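PDB 4PEY: Exo-beta-1,3-glucanase from Streptomyces sp. SirexAA-E, which hydrolyses laminarin and laminarioligosaccharides as an exo-beta-1,3-glucanase, attacking the non-reducing ends and yielding glucose and laminaribiose as end products. Local coordinates for residues H284-P289 with V306-G311; E221-Y226 with S367-F372; G18-N23 with F263-P268. The protein carries 1 engineered substitution. All coordinates share one frame; numbering follows the deposited sequence.

Contact 1: H284-P289 with V306-G311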
loop_
_atom_site.group_PDB
_atom_site.type_symbol
_atom_site.label_atom_id
_atom_site.label_comp_id
_atom_site.label_asym_id
_atom_site.label_seq_id
_atom_site.Cartn_x
_atom_site.Cartn_y
_atom_site.Cartn_z
ATOM N N HIS A 284 -9.645 21.291 0.873
ATOM C CA HIS A 284 -9.013 19.984 0.827
ATOM C C HIS A 284 -7.506 20.174 0.695
ATOM O O HIS A 284 -7.027 21.309 0.623
ATOM C CB HIS A 284 -9.581 19.169 -0.332
ATOM C CG HIS A 284 -11.070 19.011 -0.272
ATOM N ND1 HIS A 284 -11.678 17.970 0.398
ATOM C CD2 HIS A 284 -12.069 19.774 -0.772
ATOM C CE1 HIS A 284 -12.989 18.090 0.292
ATOM N NE2 HIS A 284 -13.254 19.180 -0.407
ATOM N N LEU A 285 -6.759 19.071 0.687
ATOM C CA LEU A 285 -5.298 19.132 0.624
ATOM C C LEU A 285 -4.767 18.376 -0.584
ATOM O O LEU A 285 -5.097 17.209 -0.777
ATOM C CB LEU A 285 -4.674 18.550 1.899
ATOM C CG LEU A 285 -5.013 19.287 3.202
ATOM C CD1 LEU A 285 -4.449 18.536 4.400
ATOM C CD2 LEU A 285 -4.491 20.722 3.182
ATOM N N LEU A 286 -3.948 19.046 -1.390
ATOM C CA LEU A 286 -3.219 18.405 -2.481
ATOM C C LEU A 286 -1.731 18.561 -2.230
ATOM O O LEU A 286 -1.200 19.669 -2.359
ATOM C CB LEU A 286 -3.593 19.019 -3.837
ATOM C CG LEU A 286 -2.961 18.340 -5.058
ATOM C CD1 LEU A 286 -3.555 16.950 -5.259
ATOM C CD2 LEU A 286 -3.136 19.196 -6.309
ATOM N N PHE A 287 -1.061 17.469 -1.852
ATOM C CA PHE A 287 0.370 17.522 -1.585
ATOM C C PHE A 287 1.149 17.313 -2.879
ATOM O O PHE A 287 1.175 16.213 -3.438
ATOM C CB PHE A 287 0.793 16.472 -0.541
ATOM C CG PHE A 287 0.275 16.741 0.845
ATOM C CD1 PHE A 287 -1.008 16.359 1.204
ATOM C CD2 PHE A 287 1.076 17.368 1.793
ATOM C CE1 PHE A 287 -1.486 16.600 2.485
ATOM C CE2 PHE A 287 0.599 17.614 3.066
ATOM C CZ PHE A 287 -0.678 17.228 3.414
ATOM N N THR A 288 1.791 18.369 -3.359
ATOM C CA THR A 288 2.633 18.251 -4.542
ATOM C C THR A 288 3.892 17.461 -4.153
ATOM O O THR A 288 4.212 17.352 -2.964
ATOM C CB THR A 288 2.988 19.643 -5.113
ATOM O OG1 THR A 288 3.764 20.385 -4.165
ATOM C CG2 THR A 288 1.719 20.417 -5.435
ATOM N N PRO A 289 4.603 16.887 -5.141
ATOM C CA PRO A 289 5.722 16.001 -4.790
ATOM C C PRO A 289 6.839 16.729 -4.063
ATOM O O PRO A 289 7.369 17.725 -4.552
ATOM C CB PRO A 289 6.210 15.483 -6.152
ATOM C CG PRO A 289 5.052 15.734 -7.099
ATOM C CD PRO A 289 4.426 16.992 -6.598
ATOM N N VAL A 306 -10.528 15.519 1.508
ATOM C CA VAL A 306 -9.586 14.753 0.705
ATOM C C VAL A 306 -8.167 15.250 0.974
ATOM O O VAL A 306 -7.908 16.452 0.923
ATOM C CB VAL A 306 -9.895 14.876 -0.808
ATOM C CG1 VAL A 306 -8.849 14.138 -1.648
ATOM C CG2 VAL A 306 -11.286 14.341 -1.115
ATOM N N ALA A 307 -7.252 14.327 1.264
ATOM C CA ALA A 307 -5.848 14.661 1.409
ATOM C C ALA A 307 -5.097 13.763 0.442
ATOM O O ALA A 307 -4.860 12.586 0.726
ATOM C CB ALA A 307 -5.371 14.457 2.841
ATOM N N LEU A 308 -4.758 14.331 -0.714
ATOM C CA LEU A 308 -4.257 13.569 -1.853
ATOM C C LEU A 308 -2.821 13.934 -2.164
ATOM O O LEU A 308 -2.521 15.110 -2.375
ATOM C CB LEU A 308 -5.139 13.830 -3.083
ATOM C CG LEU A 308 -4.747 13.184 -4.420
ATOM C CD1 LEU A 308 -4.728 11.656 -4.317
ATOM C CD2 LEU A 308 -5.689 13.659 -5.539
ATOM N N GLY A 309 -1.936 12.938 -2.200
ATOM C CA GLY A 309 -0.545 13.178 -2.533
ATOM C C GLY A 309 -0.202 12.804 -3.966
ATOM O O GLY A 309 -0.756 11.854 -4.525
ATOM N N LEU A 310 0.718 13.567 -4.551
ATOM C CA LEU A 310 1.284 13.288 -5.866
ATOM C C LEU A 310 2.759 12.938 -5.718
ATOM O O LEU A 310 3.423 13.440 -4.817
ATOM C CB LEU A 310 1.132 14.501 -6.795
ATOM C CG LEU A 310 -0.263 15.111 -6.940
ATOM C CD1 LEU A 310 -0.223 16.376 -7.800
ATOM C CD2 LEU A 310 -1.219 14.085 -7.525
ATOM N N GLY A 311 3.283 12.105 -6.615
ATOM C CA GLY A 311 4.718 11.855 -6.676
ATOM C C GLY A 311 5.361 11.373 -5.380
ATOM O O GLY A 311 6.496 11.753 -5.068
#

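Contact 2: E221-Y226 with S367-F372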
loop_
_atom_site.group_PDB
_atom_site.type_symbol
_atom_site.label_atom_id
_atom_site.label_comp_id
_atom_site.label_asym_id
_atom_site.label_seq_id
_atom_site.Cartn_x
_atom_site.Cartn_y
_atom_site.Cartn_z
ATOM N N GLU A 221 -13.032 3.669 -4.645
ATOM C CA GLU A 221 -11.819 3.903 -5.411
ATOM C C GLU A 221 -11.123 5.196 -4.983
ATOM O O GLU A 221 -11.760 6.183 -4.570
ATOM C CB GLU A 221 -12.104 3.909 -6.915
ATOM C CG GLU A 221 -12.748 2.620 -7.429
ATOM C CD GLU A 221 -12.005 1.341 -7.014
ATOM O OE1 GLU A 221 -10.766 1.363 -6.837
ATOM O OE2 GLU A 221 -12.680 0.295 -6.870
ATOM N N LYS A 222 -9.799 5.161 -5.054
ATOM C CA LYS A 222 -8.967 6.287 -4.642
ATOM C C LYS A 222 -9.241 7.538 -5.477
ATOM O O LYS A 222 -9.349 7.456 -6.701
ATOM C CB LYS A 222 -7.493 5.899 -4.753
ATOM C CG LYS A 222 -6.548 6.921 -4.168
ATOM C CD LYS A 222 -5.096 6.549 -4.447
ATOM C CE LYS A 222 -4.747 6.770 -5.908
ATOM N NZ LYS A 222 -4.746 8.217 -6.344
ATOM N N PRO A 223 -9.369 8.706 -4.818
ATOM C CA PRO A 223 -9.516 9.945 -5.589
ATOM C C PRO A 223 -8.299 10.206 -6.475
ATOM O O PRO A 223 -7.183 9.784 -6.138
ATOM C CB PRO A 223 -9.647 11.024 -4.504
ATOM C CG PRO A 223 -10.206 10.283 -3.309
ATOM C CD PRO A 223 -9.539 8.930 -3.369
ATOM N N PHE A 224 -8.506 10.884 -7.595
ATOM C CA PHE A 224 -7.395 11.185 -8.496
ATOM C C PHE A 224 -7.607 12.517 -9.211
ATOM O O PHE A 224 -8.745 12.954 -9.455
ATOM C CB PHE A 224 -7.196 10.055 -9.521
ATOM C CG PHE A 224 -8.413 9.783 -10.364
ATOM C CD1 PHE A 224 -8.572 10.400 -11.600
ATOM C CD2 PHE A 224 -9.408 8.922 -9.917
ATOM C CE1 PHE A 224 -9.699 10.160 -12.381
ATOM C CE2 PHE A 224 -10.545 8.684 -10.689
ATOM C CZ PHE A 224 -10.688 9.304 -11.922
ATOM N N LEU A 225 -6.488 13.162 -9.522
ATOM C CA LEU A 225 -6.471 14.398 -10.283
ATOM C C LEU A 225 -6.822 14.139 -11.745
ATOM O O LEU A 225 -6.343 13.174 -12.342
ATOM C CB LEU A 225 -5.086 15.046 -10.186
ATOM C CG LEU A 225 -4.913 16.440 -10.787
ATOM C CD1 LEU A 225 -5.677 17.480 -9.948
ATOM C CD2 LEU A 225 -3.424 16.800 -10.891
ATOM N N TYR A 226 -7.652 14.994 -12.333
ATOM C CA TYR A 226 -7.898 14.882 -13.766
ATOM C C TYR A 226 -8.249 16.236 -14.349
ATOM O O TYR A 226 -8.384 17.226 -13.620
ATOM C CB TYR A 226 -9.005 13.855 -14.060
ATOM C CG TYR A 226 -10.426 14.353 -13.864
ATOM C CD1 TYR A 226 -10.959 14.536 -12.589
ATOM C CD2 TYR A 226 -11.247 14.607 -14.957
ATOM C CE1 TYR A 226 -12.263 14.975 -12.416
ATOM C CE2 TYR A 226 -12.548 15.045 -14.794
ATOM C CZ TYR A 226 -13.052 15.230 -13.521
ATOM O OH TYR A 226 -14.349 15.667 -13.351
ATOM N N SER A 367 -11.085 6.566 4.853
ATOM C CA SER A 367 -10.179 5.592 4.258
ATOM C C SER A 367 -8.736 6.074 4.211
ATOM O O SER A 367 -8.473 7.279 4.115
ATOM C CB SER A 367 -10.635 5.230 2.837
ATOM O OG SER A 367 -10.767 6.386 2.013
ATOM N N LEU A 368 -7.820 5.108 4.304
ATOM C CA LEU A 368 -6.408 5.283 3.985
ATOM C C LEU A 368 -6.116 4.459 2.743
ATOM O O LEU A 368 -6.383 3.258 2.732
ATOM C CB LEU A 368 -5.498 4.816 5.127
ATOM C CG LEU A 368 -5.681 5.382 6.531
ATOM C CD1 LEU A 368 -4.617 4.788 7.450
ATOM C CD2 LEU A 368 -5.601 6.893 6.524
ATOM N N GLN A 369 -5.581 5.092 1.702
ATOM C CA GLN A 369 -5.267 4.399 0.450
ATOM C C GLN A 369 -3.884 4.781 -0.053
ATOM O O GLN A 369 -3.584 5.967 -0.152
ATOM C CB GLN A 369 -6.311 4.724 -0.616
ATOM C CG GLN A 369 -7.653 4.106 -0.328
ATOM C CD GLN A 369 -8.708 4.543 -1.312
ATOM O OE1 GLN A 369 -9.095 5.717 -1.347
ATOM N NE2 GLN A 369 -9.188 3.601 -2.124
ATOM N N ASP A 370 -3.046 3.792 -0.365
ATOM C CA ASP A 370 -1.668 4.075 -0.767
ATOM C C ASP A 370 -1.043 5.005 0.257
ATOM O O ASP A 370 -0.438 6.022 -0.090
ATOM C CB ASP A 370 -1.583 4.700 -2.168
ATOM C CG ASP A 370 -2.132 3.789 -3.256
ATOM O OD1 ASP A 370 -2.242 2.565 -3.031
ATOM O OD2 ASP A 370 -2.445 4.304 -4.353
ATOM N N VAL A 371 -1.234 4.663 1.524
ATOM C CA VAL A 371 -0.543 5.324 2.612
ATOM C C VAL A 371 0.572 4.385 3.042
ATOM O O VAL A 371 0.342 3.215 3.385
ATOM C CB VAL A 371 -1.492 5.656 3.776
ATOM C CG1 VAL A 371 -0.708 6.127 4.999
ATOM C CG2 VAL A 371 -2.505 6.711 3.326
ATOM N N PHE A 372 1.790 4.895 2.978
ATOM C CA PHE A 372 2.964 4.097 3.277
ATOM C C PHE A 372 3.658 4.697 4.485
ATOM O O PHE A 372 3.661 5.916 4.666
ATOM C CB PHE A 372 3.887 4.042 2.055
ATOM C CG PHE A 372 3.157 3.706 0.783
ATOM C CD1 PHE A 372 2.348 2.579 0.718
ATOM C CD2 PHE A 372 3.233 4.532 -0.329
ATOM C CE1 PHE A 372 1.645 2.267 -0.433
ATOM C CE2 PHE A 372 2.540 4.221 -1.493
ATOM C CZ PHE A 372 1.742 3.090 -1.548
#

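Contact 3: G18-N23 with F263-P268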
loop_
_atom_site.group_PDB
_atom_site.type_symbol
_atom_site.label_atom_id
_atom_site.label_comp_id
_atom_site.label_asym_id
_atom_site.label_seq_id
_atom_site.Cartn_x
_atom_site.Cartn_y
_atom_site.Cartn_z
ATOM N N GLY A 18 -4.058 27.049 -7.790
ATOM C CA GLY A 18 -2.752 27.571 -8.140
ATOM C C GLY A 18 -1.873 26.557 -8.843
ATOM O O GLY A 18 -2.302 25.446 -9.153
ATOM N N ASP A 19 -0.634 26.963 -9.091
ATOM C CA ASP A 19 0.347 26.159 -9.809
ATOM C C ASP A 19 0.721 24.894 -9.034
ATOM O O ASP A 19 0.819 24.918 -7.807
ATOM C CB ASP A 19 1.593 27.004 -10.072
ATOM C CG ASP A 19 2.578 26.324 -10.993
ATOM O OD1 ASP A 19 2.311 26.271 -12.212
ATOM O OD2 ASP A 19 3.625 25.858 -10.504
ATOM N N LEU A 20 0.938 23.796 -9.753
ATOM C CA LEU A 20 1.300 22.524 -9.125
ATOM C C LEU A 20 2.802 22.389 -8.853
ATOM O O LEU A 20 3.238 21.430 -8.224
ATOM C CB LEU A 20 0.825 21.357 -9.991
ATOM C CG LEU A 20 -0.692 21.277 -10.161
ATOM C CD1 LEU A 20 -1.083 20.075 -11.012
ATOM C CD2 LEU A 20 -1.367 21.229 -8.795
ATOM N N GLY A 21 3.596 23.342 -9.327
ATOM C CA GLY A 21 5.006 23.374 -8.973
ATOM C C GLY A 21 5.912 22.604 -9.918
ATOM O O GLY A 21 5.442 21.903 -10.813
ATOM N N PRO A 22 7.230 22.719 -9.711
ATOM C CA PRO A 22 8.214 22.194 -10.664
ATOM C C PRO A 22 8.372 20.675 -10.647
ATOM O O PRO A 22 9.025 20.143 -11.546
ATOM C CB PRO A 22 9.513 22.871 -10.224
ATOM C CG PRO A 22 9.320 23.126 -8.763
ATOM C CD PRO A 22 7.867 23.463 -8.607
ATOM N N ASN A 23 7.801 19.993 -9.655
ATOM C CA ASN A 23 7.953 18.543 -9.547
ATOM C C ASN A 23 6.775 17.780 -10.146
ATOM O O ASN A 23 6.729 16.552 -10.098
ATOM C CB ASN A 23 8.139 18.129 -8.086
ATOM C CG ASN A 23 9.416 18.672 -7.488
ATOM O OD1 ASN A 23 10.349 19.032 -8.208
ATOM N ND2 ASN A 23 9.472 18.722 -6.159
ATOM N N PHE A 263 -8.923 23.092 -3.211
ATOM C CA PHE A 263 -7.768 22.439 -2.592
ATOM C C PHE A 263 -6.701 23.452 -2.213
ATOM O O PHE A 263 -6.389 24.343 -3.003
ATOM C CB PHE A 263 -7.139 21.408 -3.542
ATOM C CG PHE A 263 -7.883 20.114 -3.618
ATOM C CD1 PHE A 263 -9.072 20.021 -4.325
ATOM C CD2 PHE A 263 -7.378 18.977 -3.000
ATOM C CE1 PHE A 263 -9.757 18.818 -4.401
ATOM C CE2 PHE A 263 -8.054 17.773 -3.063
ATOM C CZ PHE A 263 -9.247 17.690 -3.763
ATOM N N TYR A 264 -6.135 23.314 -1.015
ATOM C CA TYR A 264 -4.875 23.977 -0.709
ATOM C C TYR A 264 -3.765 23.165 -1.361
ATOM O O TYR A 264 -3.603 21.980 -1.063
ATOM C CB TYR A 264 -4.647 24.093 0.803
ATOM C CG TYR A 264 -3.299 24.674 1.179
ATOM C CD1 TYR A 264 -2.838 25.845 0.599
ATOM C CD2 TYR A 264 -2.492 24.055 2.125
ATOM C CE1 TYR A 264 -1.601 26.380 0.950
ATOM C CE2 TYR A 264 -1.260 24.578 2.474
ATOM C CZ TYR A 264 -0.818 25.740 1.887
ATOM O OH TYR A 264 0.407 26.266 2.241
ATOM N N VAL A 265 -3.038 23.790 -2.279
ATOM C CA VAL A 265 -1.962 23.122 -2.995
ATOM C C VAL A 265 -0.694 23.265 -2.174
ATOM O O VAL A 265 -0.079 24.332 -2.140
ATOM C CB VAL A 265 -1.787 23.704 -4.412
ATOM C CG1 VAL A 265 -0.628 23.041 -5.144
ATOM C CG2 VAL A 265 -3.083 23.539 -5.204
ATOM N N VAL A 266 -0.338 22.189 -1.475
ATOM C CA VAL A 266 0.788 22.202 -0.548
ATOM C C VAL A 266 2.097 22.075 -1.317
ATOM O O VAL A 266 2.260 21.176 -2.144
ATOM C CB VAL A 266 0.693 21.060 0.489
ATOM C CG1 VAL A 266 1.760 21.235 1.571
ATOM C CG2 VAL A 266 -0.700 21.000 1.104
ATOM N N LYS A 267 3.018 22.990 -1.042
ATOM C CA LYS A 267 4.326 22.994 -1.676
ATOM C C LYS A 267 5.406 23.147 -0.607
ATOM O O LYS A 267 5.115 23.599 0.500
ATOM C CB LYS A 267 4.394 24.109 -2.730
ATOM C CG LYS A 267 3.675 23.723 -4.020
ATOM C CD LYS A 267 3.660 24.825 -5.063
ATOM C CE LYS A 267 2.568 25.824 -4.785
ATOM N NZ LYS A 267 2.345 26.691 -5.977
ATOM N N PRO A 268 6.646 22.727 -0.919
ATOM C CA PRO A 268 7.768 22.852 0.018
ATOM C C PRO A 268 7.801 24.214 0.697
ATOM O O PRO A 268 7.678 25.239 0.021
ATOM C CB PRO A 268 8.986 22.654 -0.883
ATOM C CG PRO A 268 8.498 21.704 -1.919
ATOM C CD PRO A 268 7.056 22.063 -2.171
#

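Contact 1: H284-P289 with V306-G311
Leu310, Val306 and Phe287 carry this contact, in which strands 284-287 and 306-309 lie side by side as parallel rungs, their axes 4.7 Å apart and their N-to-C directions only 6° apart. Such stacking of successive coils is the hallmark of the parallel beta-helix, the fold that family 55 glycoside hydrolases use twice. Backbone bonds run from Leu285 N to Val306 O, from Leu308 N to Leu285 O, from Phe287 N to Leu308 O and from Leu310 N to Phe287 O. At the start of the ladder a side chain takes over: Val306 N donates to His284 ND1 at 2.9 Å, almost straight (176°) and in the plane of the imidazole. Val306 CB lies 3.8 Å from the same ND1. ND1 acts as acceptor here, so a neutral ring would probably carry its proton on NE2. Phe287 sits on the same sheet face as Leu285 and Ala307, its CE1 edge 4.5 Å from Ala307 CB, and its rung partner is Gly309, which brings no side chain to that face. On the other face Leu286 and Leu308 lie alongside one another, CD1 to CD2 at 3.9 Å. Leu310 extends this apolar row and also touches Val24, Ala56 and Met58. Its CG is 4.1 Å from Leu286 CD1, while Leu310 CB lies 4.1 Å from Pro289 CG.

Contact 2: E221-Y226 with S367-F372
The ammonium NZ of Lys222 is gripped twice, by Pro223 O at 2.9 Å and by a salt bridge to Glu113, while the rest of the side chain crosses Gln369 and Asp370. The contact joins the end of the N-terminal beta-helix domain, whose strand 224-228 pairs antiparallel with 231-243, to a corner of the second beta-helix, where 367-372 turns at Asp370 with positive phi. The extended first part of Lys222 (chi2 -174°) brings CD to 3.5 Å from Asp370 OD2. Bends at chi3 (73°), which sets CE, and chi4 (67°), which sets NZ, then carry the ammonium off toward Pro223 O, leaving NZ 5.0 Å from Asp370 OD2, so the two charges are not directly paired. Asp370 instead binds Arg135 through OD2 and His398 through OD1, and its side chain is about 11 Å from that of Gln130, a substrate-binding residue. Gln369, extended beyond CG, brings its amide against the Lys222 backbone. Its NE2 and Lys222 N, both donors, make no bond with each other; NE2 gives a hydrogen bond to Asp397 and a weak one to Arg220 O. The amide oxygen OE1 of Gln369 rests 3.3 Å from Lys222 CA and 3.8 Å from Pro223 CD.

Contact 3: G18-N23 with F263-P268
Lys267 lays the end of its side chain over the carbonyl of Asp19, with CE 3.6 Å and NZ 3.0 Å from Asp19 O. NZ donates a hydrogen bond to that oxygen from above the carbonyl plane, 36° out of it. The Asp19 carboxylate lies farther off, OD2 to Lys267 NZ at 4.8 Å, and is used within its own loop, where OD2 accepts from Gly21 N at 2.8 Å in an Asx turn. An alanine in place of Lys267 would probably leave Asp19 O without this donor and uncover the loop beside Gly21. Gly21 itself takes a positive phi, and a CB there would clash with Pro22 CD. Val265 and Leu20 form the buried part of the contact. Val265 CG1, anti to the backbone N (chi1 178°), touches Asp19 O at 3.6 Å and lies 4.1 Å from Leu20 CD2, the two side chains crossing at about a right angle. The loop before strand 24-27 thus lies against strand 263-266 of the following beta-helix domain. Leu20 reaches on to Leu286 of the neighbouring strand 284-287, and Asn23 pairs by backbone with Ala56 of strand 55-59 and through ND2 with Pro289 O, while Tyr264 and Val266 pack against helix 272-280.

Contacts 1 and 2 are buried, whereas contact 3 lies towards the surface, with Gly18 and Asp19 exposed. Contact 1 is local, a backbone ladder between consecutive coils of one beta-helix; contacts 2 and 3 instead span the two domains, and each is built on a lysine, through its aliphatic part in contact 2 and through its ammonium in contact 3. In contact 2 the ammonium is salt-bridged to Glu113, which probably offsets the charge in this buried setting, but in contact 3 it holds a backbone carbonyl. Strand 284-287 of contact 1 has strand 263-266 of contact 3 as its other neighbour, linked by Thr288 OG1 to Val266 O. Leu308 of contact 1 packs on Pro223 O of contact 2, and Leu225 meets Leu20 of contact 3.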